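Local coordinates for protein probable sensor histidine kinase pdtas (Mycobacterium tuberculosis, PDB 2YKF) that probably senses nutrient deprivation by binding cyclic di-GMP, then autophosphorylates on a histidine to activate the PdtaR/PdtaS two-component cascade in mycobacteria, at residues G51-V56 with P83-T88; S201-M206 with R222-D227; R250-V253 with A258-L261. All coordinates share one frame; numbering follows the deposited sequence.

Contact 1 of 3, residues G51-V56 with P83-T88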
loop_
_atom_site.group_PDB
_atom_site.type_symbol
_atom_site.label_atom_id
_atom_site.label_comp_id
_atom_site.label_asym_id
_atom_site.label_seq_id
_atom_site.Cartn_x
_atom_site.Cartn_y
_atom_site.Cartn_z
ATOM N N GLY A 51 -3.113 -35.433 10.106
ATOM C CA GLY A 51 -2.911 -34.540 11.260
ATOM C C GLY A 51 -1.633 -33.701 11.056
ATOM O O GLY A 51 -1.253 -32.890 11.917
ATOM N N VAL A 52 -0.939 -33.932 9.940
ATOM C CA VAL A 52 0.272 -33.172 9.616
ATOM C C VAL A 52 -0.157 -31.707 9.197
ATOM O O VAL A 52 -1.219 -31.510 8.604
ATOM C CB VAL A 52 1.136 -33.926 8.529
ATOM C CG1 VAL A 52 2.080 -33.013 7.801
ATOM C CG2 VAL A 52 1.953 -35.165 9.172
ATOM N N LEU A 53 0.679 -30.723 9.507
ATOM C CA LEU A 53 0.373 -29.317 9.218
ATOM C C LEU A 53 1.153 -28.794 7.999
ATOM O O LEU A 53 2.344 -29.051 7.882
ATOM C CB LEU A 53 0.683 -28.456 10.437
ATOM C CG LEU A 53 0.088 -28.922 11.747
ATOM C CD1 LEU A 53 0.373 -27.903 12.835
ATOM C CD2 LEU A 53 -1.388 -29.208 11.644
ATOM N N VAL A 54 0.474 -27.999 7.161
ATOM C CA VAL A 54 1.049 -27.409 5.978
ATOM C C VAL A 54 0.784 -25.900 5.971
ATOM O O VAL A 54 -0.386 -25.446 6.155
ATOM C CB VAL A 54 0.377 -28.017 4.738
ATOM C CG1 VAL A 54 1.012 -27.499 3.445
ATOM C CG2 VAL A 54 0.419 -29.547 4.829
ATOM N N CYS A 55 1.846 -25.112 5.795
ATOM C CA CYS A 55 1.648 -23.643 5.582
ATOM C C CYS A 55 1.314 -23.419 4.094
ATOM O O CYS A 55 2.101 -23.798 3.179
ATOM C CB CYS A 55 2.888 -22.835 5.968
ATOM S SG CYS A 55 2.733 -21.032 5.567
ATOM N N VAL A 56 0.146 -22.811 3.826
ATOM C CA VAL A 56 -0.349 -22.719 2.466
ATOM C C VAL A 56 -0.369 -21.241 1.978
ATOM O O VAL A 56 -0.623 -21.027 0.809
ATOM C CB VAL A 56 -1.791 -23.309 2.291
ATOM C CG1 VAL A 56 -1.815 -24.873 2.532
ATOM C CG2 VAL A 56 -2.728 -22.640 3.276
ATOM N N PRO A 83 2.429 -27.562 18.713
ATOM C CA PRO A 83 1.332 -27.948 19.617
ATOM C C PRO A 83 0.088 -27.037 19.615
ATOM O O PRO A 83 -1.015 -27.536 19.493
ATOM C CB PRO A 83 1.994 -27.897 21.007
ATOM C CG PRO A 83 3.395 -28.247 20.754
ATOM C CD PRO A 83 3.741 -27.649 19.381
ATOM N N LEU A 84 0.267 -25.725 19.768
ATOM C CA LEU A 84 -0.891 -24.797 19.827
ATOM C C LEU A 84 -1.743 -24.783 18.516
ATOM O O LEU A 84 -2.972 -25.068 18.516
ATOM C CB LEU A 84 -0.436 -23.376 20.222
ATOM C CG LEU A 84 -1.554 -22.384 20.539
ATOM C CD1 LEU A 84 -2.790 -23.070 21.186
ATOM C CD2 LEU A 84 -1.020 -21.264 21.380
ATOM N N VAL A 85 -1.086 -24.481 17.407
ATOM C CA VAL A 85 -1.728 -24.575 16.106
ATOM C C VAL A 85 -2.517 -25.871 15.995
ATOM O O VAL A 85 -3.716 -25.871 15.679
ATOM C CB VAL A 85 -0.679 -24.521 14.981
ATOM C CG1 VAL A 85 -1.350 -24.766 13.604
ATOM C CG2 VAL A 85 0.114 -23.183 15.060
ATOM N N ALA A 86 -1.846 -26.994 16.271
ATOM C CA ALA A 86 -2.515 -28.324 16.247
ATOM C C ALA A 86 -3.768 -28.344 17.147
ATOM O O ALA A 86 -4.848 -28.826 16.727
ATOM C CB ALA A 86 -1.496 -29.459 16.659
ATOM N N ALA A 87 -3.637 -27.809 18.358
ATOM C CA ALA A 87 -4.750 -27.758 19.327
ATOM C C ALA A 87 -5.881 -26.822 18.869
ATOM O O ALA A 87 -7.051 -27.067 19.165
ATOM C CB ALA A 87 -4.245 -27.288 20.677
ATOM N N THR A 88 -5.529 -25.727 18.178
ATOM C CA THR A 88 -6.562 -24.801 17.671
ATOM C C THR A 88 -7.432 -25.465 16.629
ATOM O O THR A 88 -8.605 -25.127 16.505
ATOM C CB THR A 88 -5.963 -23.494 17.124
ATOM O OG1 THR A 88 -5.041 -22.960 18.074
ATOM C CG2 THR A 88 -7.077 -22.422 16.910
#
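In the GAF domain of this sensor kinase, Leu-53 at the start of strand 53-59 packs against Val-85 and Ala-86 in the first turn of helix 83-90, a short helix lying beside the antiparallel sheet. The contact is small and apolar, burying 98 Å² in all, and the backbones stay well apart, with Leu-53 CA 7.7 Å from Ala-86 CA. One branch of the leucine does most of the touching. Its CD1 lies 3.7 Å from Val-85 CG1 and 4.5 Å from Ala-86 CB, so the methyl rests between the side chains of two consecutive helical residues and also near the backbone N of Ala-86. Leu-53 carries CG anti to its carbonyl carbon (chi1 -51°), and CD1 then reaches forward to the helix. Val-85 answers with CG1, the branch placed anti to the backbone N (chi1 174°), and the two side chains slide past each other in opposite directions rather than meeting end on.

Backbone pairing of Leu-53 with Val-77 fixes the strand beside edge strand 76-77, while Met-82, just ahead of the helix, also covers the leucine. Leu-84 and Thr-88 lean instead on Val-115 of strand 114-120, so the helix spans from strand 53-59 to edge strand 114-120. Within the helix, Ala-87 N bonds to Pro-83 O at 2.9 Å. Leu-84 O takes two donors from a single residue: Thr-88 N, at 2.7 Å from that oxygen, and the threonine hydroxyl, whose OG1 lies 3.0 Å from Leu-84 O and stands above the carbonyl plane, 54° out of it.

Contact 2 of 3, residues S201-M206 with R222-D227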
loop_
_atom_site.group_PDB
_atom_site.type_symbol
_atom_site.label_atom_id
_atom_site.label_comp_id
_atom_site.label_asym_id
_atom_site.label_seq_id
_atom_site.Cartn_x
_atom_site.Cartn_y
_atom_site.Cartn_z
ATOM N N SER A 201 -6.756 14.356 5.772
ATOM C CA SER A 201 -6.212 14.968 4.525
ATOM C C SER A 201 -7.187 14.811 3.339
ATOM O O SER A 201 -7.571 15.796 2.724
ATOM C CB SER A 201 -4.806 14.381 4.193
ATOM O OG SER A 201 -3.930 15.011 5.112
ATOM N N ALA A 202 -7.644 13.591 3.100
ATOM C CA ALA A 202 -8.549 13.374 2.028
ATOM C C ALA A 202 -9.831 14.187 2.229
ATOM O O ALA A 202 -10.308 14.833 1.295
ATOM C CB ALA A 202 -8.853 11.865 1.875
ATOM N N TYR A 203 -10.410 14.154 3.430
ATOM C CA TYR A 203 -11.660 14.970 3.660
ATOM C C TYR A 203 -11.410 16.467 3.477
ATOM O O TYR A 203 -12.312 17.178 3.026
ATOM C CB TYR A 203 -12.273 14.702 5.061
ATOM C CG TYR A 203 -13.291 13.561 5.003
ATOM C CD1 TYR A 203 -12.879 12.202 4.898
ATOM C CD2 TYR A 203 -14.644 13.837 4.970
ATOM C CE1 TYR A 203 -13.820 11.158 4.772
ATOM C CE2 TYR A 203 -15.605 12.784 4.830
ATOM C CZ TYR A 203 -15.199 11.485 4.749
ATOM O OH TYR A 203 -16.161 10.502 4.623
ATOM N N HIS A 204 -10.221 16.968 3.838
ATOM C CA HIS A 204 -9.918 18.400 3.540
ATOM C C HIS A 204 -9.880 18.698 2.036
ATOM O O HIS A 204 -10.432 19.711 1.573
ATOM C CB HIS A 204 -8.556 18.845 4.144
ATOM C CG HIS A 204 -8.548 18.888 5.615
ATOM N ND1 HIS A 204 -7.397 18.737 6.354
ATOM C CD2 HIS A 204 -9.560 19.055 6.509
ATOM C CE1 HIS A 204 -7.700 18.776 7.642
ATOM N NE2 HIS A 204 -9.010 18.974 7.761
ATOM N N ARG A 205 -9.263 17.819 1.265
ATOM C CA ARG A 205 -9.217 18.030 -0.185
ATOM C C ARG A 205 -10.638 18.011 -0.704
ATOM O O ARG A 205 -10.939 18.701 -1.683
ATOM C CB ARG A 205 -8.409 16.903 -0.892
ATOM C CG ARG A 205 -6.889 16.907 -0.582
ATOM C CD ARG A 205 -6.326 18.450 -0.753
ATOM N NE ARG A 205 -5.578 18.444 0.417
ATOM C CZ ARG A 205 -5.710 19.065 1.547
ATOM N NH1 ARG A 205 -6.235 20.296 1.779
ATOM N NH2 ARG A 205 -4.980 18.487 2.393
ATOM N N MET A 206 -11.497 17.156 -0.089
ATOM C CA MET A 206 -12.912 17.048 -0.504
ATOM C C MET A 206 -13.775 18.276 -0.101
ATOM O O MET A 206 -14.945 18.368 -0.491
ATOM C CB MET A 206 -13.546 15.799 0.114
ATOM C CG MET A 206 -13.196 14.432 -0.497
ATOM S SD MET A 206 -13.584 13.125 0.745
ATOM C CE MET A 206 -15.221 12.832 0.150
ATOM N N ARG A 222 -21.928 13.808 3.369
ATOM C CA ARG A 222 -22.980 14.088 2.393
ATOM C C ARG A 222 -22.867 15.451 1.680
ATOM O O ARG A 222 -22.923 15.465 0.457
ATOM C CB ARG A 222 -24.382 13.827 2.970
ATOM C CG ARG A 222 -25.426 13.668 1.873
ATOM C CD ARG A 222 -26.804 13.401 2.434
ATOM N NE ARG A 222 -27.701 13.574 1.295
ATOM C CZ ARG A 222 -28.635 12.717 0.943
ATOM N NH1 ARG A 222 -28.874 11.610 1.667
ATOM N NH2 ARG A 222 -29.350 12.982 -0.125
ATOM N N PRO A 223 -22.719 16.576 2.420
ATOM C CA PRO A 223 -22.666 17.871 1.733
ATOM C C PRO A 223 -21.462 18.013 0.779
ATOM O O PRO A 223 -21.477 18.882 -0.043
ATOM C CB PRO A 223 -22.538 18.903 2.875
ATOM C CG PRO A 223 -23.091 18.231 4.085
ATOM C CD PRO A 223 -22.723 16.732 3.877
ATOM N N LEU A 224 -20.470 17.122 0.834
ATOM C CA LEU A 224 -19.228 17.363 0.065
ATOM C C LEU A 224 -19.345 16.752 -1.260
ATOM O O LEU A 224 -18.687 17.217 -2.195
ATOM C CB LEU A 224 -17.965 16.784 0.773
ATOM C CG LEU A 224 -17.753 17.316 2.208
ATOM C CD1 LEU A 224 -16.615 16.565 2.856
ATOM C CD2 LEU A 224 -17.508 18.825 2.233
ATOM N N ILE A 225 -20.166 15.690 -1.347
ATOM C CA ILE A 225 -20.264 14.857 -2.533
ATOM C C ILE A 225 -20.919 15.624 -3.659
ATOM O O ILE A 225 -21.963 16.246 -3.458
ATOM C CB ILE A 225 -20.998 13.550 -2.248
ATOM C CG1 ILE A 225 -20.111 12.679 -1.350
ATOM C CG2 ILE A 225 -21.340 12.765 -3.578
ATOM C CD1 ILE A 225 -20.877 11.514 -0.736
ATOM N N SER A 226 -20.271 15.616 -4.821
ATOM C CA SER A 226 -20.663 16.506 -5.953
ATOM C C SER A 226 -21.981 16.089 -6.609
ATOM O O SER A 226 -22.841 16.936 -6.865
ATOM C CB SER A 226 -19.562 16.572 -7.032
ATOM O OG SER A 226 -18.334 17.106 -6.488
ATOM N N ASP A 227 -22.109 14.812 -6.945
ATOM C CA ASP A 227 -23.336 14.341 -7.578
ATOM C C ASP A 227 -24.424 14.044 -6.523
ATOM O O ASP A 227 -24.209 13.231 -5.617
ATOM C CB ASP A 227 -23.016 13.117 -8.436
ATOM C CG ASP A 227 -24.270 12.544 -9.158
ATOM O OD1 ASP A 227 -25.101 11.897 -8.528
ATOM O OD2 ASP A 227 -24.376 12.737 -10.373
HETATM O O HOH W 1 -17.007 19.762 -1.512
#
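Leu-224, in the loop between helices 217-221 and 228-243 of the PAS-like domain, packs against Tyr-203 and Met-206 at the end of helix 197-205. The loop segment begins at Arg-222, which forms a salt bridge with Asp-235 of helix 228-243. After Pro-223 the chain brings in Leu-224, which carries the contact. Its CB lies 3.6 Å from Met-206 O. With CG anti to the carbonyl carbon (chi1 -56°), the side chain extends toward the helix, and CD1 comes 4.0 Å from Tyr-203 CD2 and 4.2 Å from Met-206 CB. The leucine and tyrosine side chains cross at about a right angle. Met-206 SD lies over the centre of the Tyr-203 ring, 4.2 Å above the plane, a Met-aromatic contact within segment 201-206; the tyrosine hydroxyl is hydrogen-bonded to Thr-221 OG1.

The backbone of Leu-224 adds a polar link, because one water donates to Met-206 O at 2.7 Å and to Leu-224 O at 3.1 Å. Next, Ile-225 turns to Val-253 and helix 228-243. Asp-227 closes the segment as the N-cap of that helix, its OD1 accepting from Glu-230 N. The two segments are thus joined by an apolar cluster and a shared water rather than by direct polar bonds, and the water supplies Met-206 O with a donor, since none of the N-H groups of 222-227 reaches it with a hydrogen bond.

Contact 3 of 3, residues R250-V253 with A258-L261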
loop_
_atom_site.group_PDB
_atom_site.type_symbol
_atom_site.label_atom_id
_atom_site.label_comp_id
_atom_site.label_asym_id
_atom_site.label_seq_id
_atom_site.Cartn_x
_atom_site.Cartn_y
_atom_site.Cartn_z
ATOM N N ARG A 250 -17.004 -1.046 -2.156
ATOM C CA ARG A 250 -15.919 -0.184 -2.654
ATOM C C ARG A 250 -16.608 0.870 -3.488
ATOM O O ARG A 250 -17.514 0.547 -4.247
ATOM C CB ARG A 250 -14.912 -1.008 -3.477
ATOM C CG ARG A 250 -14.029 -1.902 -2.563
ATOM C CD ARG A 250 -13.100 -2.927 -3.301
ATOM N NE ARG A 250 -13.547 -4.309 -3.027
ATOM C CZ ARG A 250 -13.013 -5.150 -2.125
ATOM N NH1 ARG A 250 -11.949 -4.813 -1.395
ATOM N NH2 ARG A 250 -13.531 -6.367 -1.978
ATOM N N MET A 251 -16.245 2.136 -3.333
ATOM C CA MET A 251 -16.834 3.116 -4.211
ATOM C C MET A 251 -15.954 4.318 -4.488
ATOM O O MET A 251 -15.189 4.731 -3.627
ATOM C CB MET A 251 -18.212 3.565 -3.740
ATOM C CG MET A 251 -18.316 4.131 -2.371
ATOM S SD MET A 251 -19.965 3.792 -1.704
ATOM C CE MET A 251 -21.037 4.409 -3.049
ATOM N N GLU A 252 -16.093 4.872 -5.685
ATOM C CA GLU A 252 -15.330 6.040 -6.074
ATOM C C GLU A 252 -16.265 7.239 -6.084
ATOM O O GLU A 252 -17.371 7.198 -6.675
ATOM C CB GLU A 252 -14.719 5.790 -7.440
ATOM C CG GLU A 252 -13.976 6.960 -8.003
ATOM C CD GLU A 252 -13.466 6.714 -9.436
ATOM O OE1 GLU A 252 -13.018 5.600 -9.779
ATOM O OE2 GLU A 252 -13.491 7.660 -10.206
ATOM N N VAL A 253 -15.879 8.311 -5.393
ATOM C CA VAL A 253 -16.758 9.444 -5.310
ATOM C C VAL A 253 -15.976 10.732 -5.652
ATOM O O VAL A 253 -14.923 10.930 -5.083
ATOM C CB VAL A 253 -17.254 9.710 -3.870
ATOM C CG1 VAL A 253 -18.661 10.044 -3.911
ATOM C CG2 VAL A 253 -17.042 8.551 -2.934
ATOM N N ALA A 258 -11.964 16.957 -5.695
ATOM C CA ALA A 258 -11.172 15.751 -5.376
ATOM C C ALA A 258 -11.944 14.475 -5.757
ATOM O O ALA A 258 -13.136 14.539 -5.987
ATOM C CB ALA A 258 -10.881 15.731 -3.867
ATOM N N THR A 259 -11.259 13.342 -5.887
ATOM C CA THR A 259 -11.894 12.048 -6.132
ATOM C C THR A 259 -11.288 11.130 -5.092
ATOM O O THR A 259 -10.047 11.062 -4.966
ATOM C CB THR A 259 -11.562 11.472 -7.516
ATOM O OG1 THR A 259 -12.024 12.393 -8.508
ATOM C CG2 THR A 259 -12.278 10.041 -7.750
ATOM N N VAL A 260 -12.128 10.511 -4.278
ATOM C CA VAL A 260 -11.629 9.552 -3.319
ATOM C C VAL A 260 -12.172 8.146 -3.616
ATOM O O VAL A 260 -13.268 7.994 -4.223
ATOM C CB VAL A 260 -11.931 9.952 -1.885
ATOM C CG1 VAL A 260 -11.212 11.227 -1.525
ATOM C CG2 VAL A 260 -13.480 10.124 -1.684
ATOM N N LEU A 261 -11.423 7.124 -3.224
ATOM C CA LEU A 261 -11.940 5.753 -3.281
ATOM C C LEU A 261 -12.237 5.392 -1.847
ATOM O O LEU A 261 -11.428 5.650 -0.979
ATOM C CB LEU A 261 -10.897 4.721 -3.771
ATOM C CG LEU A 261 -10.451 4.719 -5.209
ATOM C CD1 LEU A 261 -9.412 3.559 -5.380
ATOM C CD2 LEU A 261 -11.686 4.484 -6.026
#
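Val-253 and Val-260 form a hydrogen-bonded antiparallel pair near the turn of the hairpin made by strands 250-255 and 258-269, the former an outermost strand of the PAS-like domain's five-stranded sheet. Val-253 N donates to Val-260 O at 2.9 Å, almost straight (168° at the hydrogen), and Val-260 N returns the bond to Val-253 O at the same length. Glu-252 and Leu-261 make the adjoining non-hydrogen-bonded pair, their CA atoms 4.4 Å apart.

Weaker CA-H...O contacts flank these bonds: Leu-261 CA lies 3.4 Å from Met-251 O, with similar approaches from Glu-252 CA to Val-260 O and from Thr-259 CA to Val-253 O.

Apolar contacts occupy both faces. On the valine face, Val-253 CG2 meets Val-260 CG2 at 4.1 Å, and Glu-230 of helix 228-243 also touches Val-253. On the other face the extended Glu-252, its CG anti to the backbone N (chi1 176°), lies across two neighbours: CB is 3.6 Å from Leu-261 CD2, and CG is 3.5 Å from Thr-259 CG2.

The polar ends are bound elsewhere, Thr-259 OG1 to Asp-254 and Glu-252 OE1 in a salt bridge to Arg-174 of the second subunit. The methyls of Leu-261 and Thr-259 beside the glutamate chain probably restrict it, consistent with a fixed charge pair between the subunits.

From the N terminus, contact 1 comes first and closes a loop of 26 residues inside the GAF domain, tying strand 53-59 to helix 83-90. The chain then passes into the PAS-like domain, where contact 2 closes a 15-residue loop between helix 197-205 and the segment ahead of helix 228-243. Contact 3 follows with the tight hairpin of strands 250-255 and 258-269. The three are in series, and none nests within or crosses another. Contact 1 stands alone, its centre about 47 Å from that of contact 2, whereas contacts 2 and 3 touch: Met-206 packs on Val-260 and Ile-225 on Val-253, so that the helix end and the loop both pack on the hairpin.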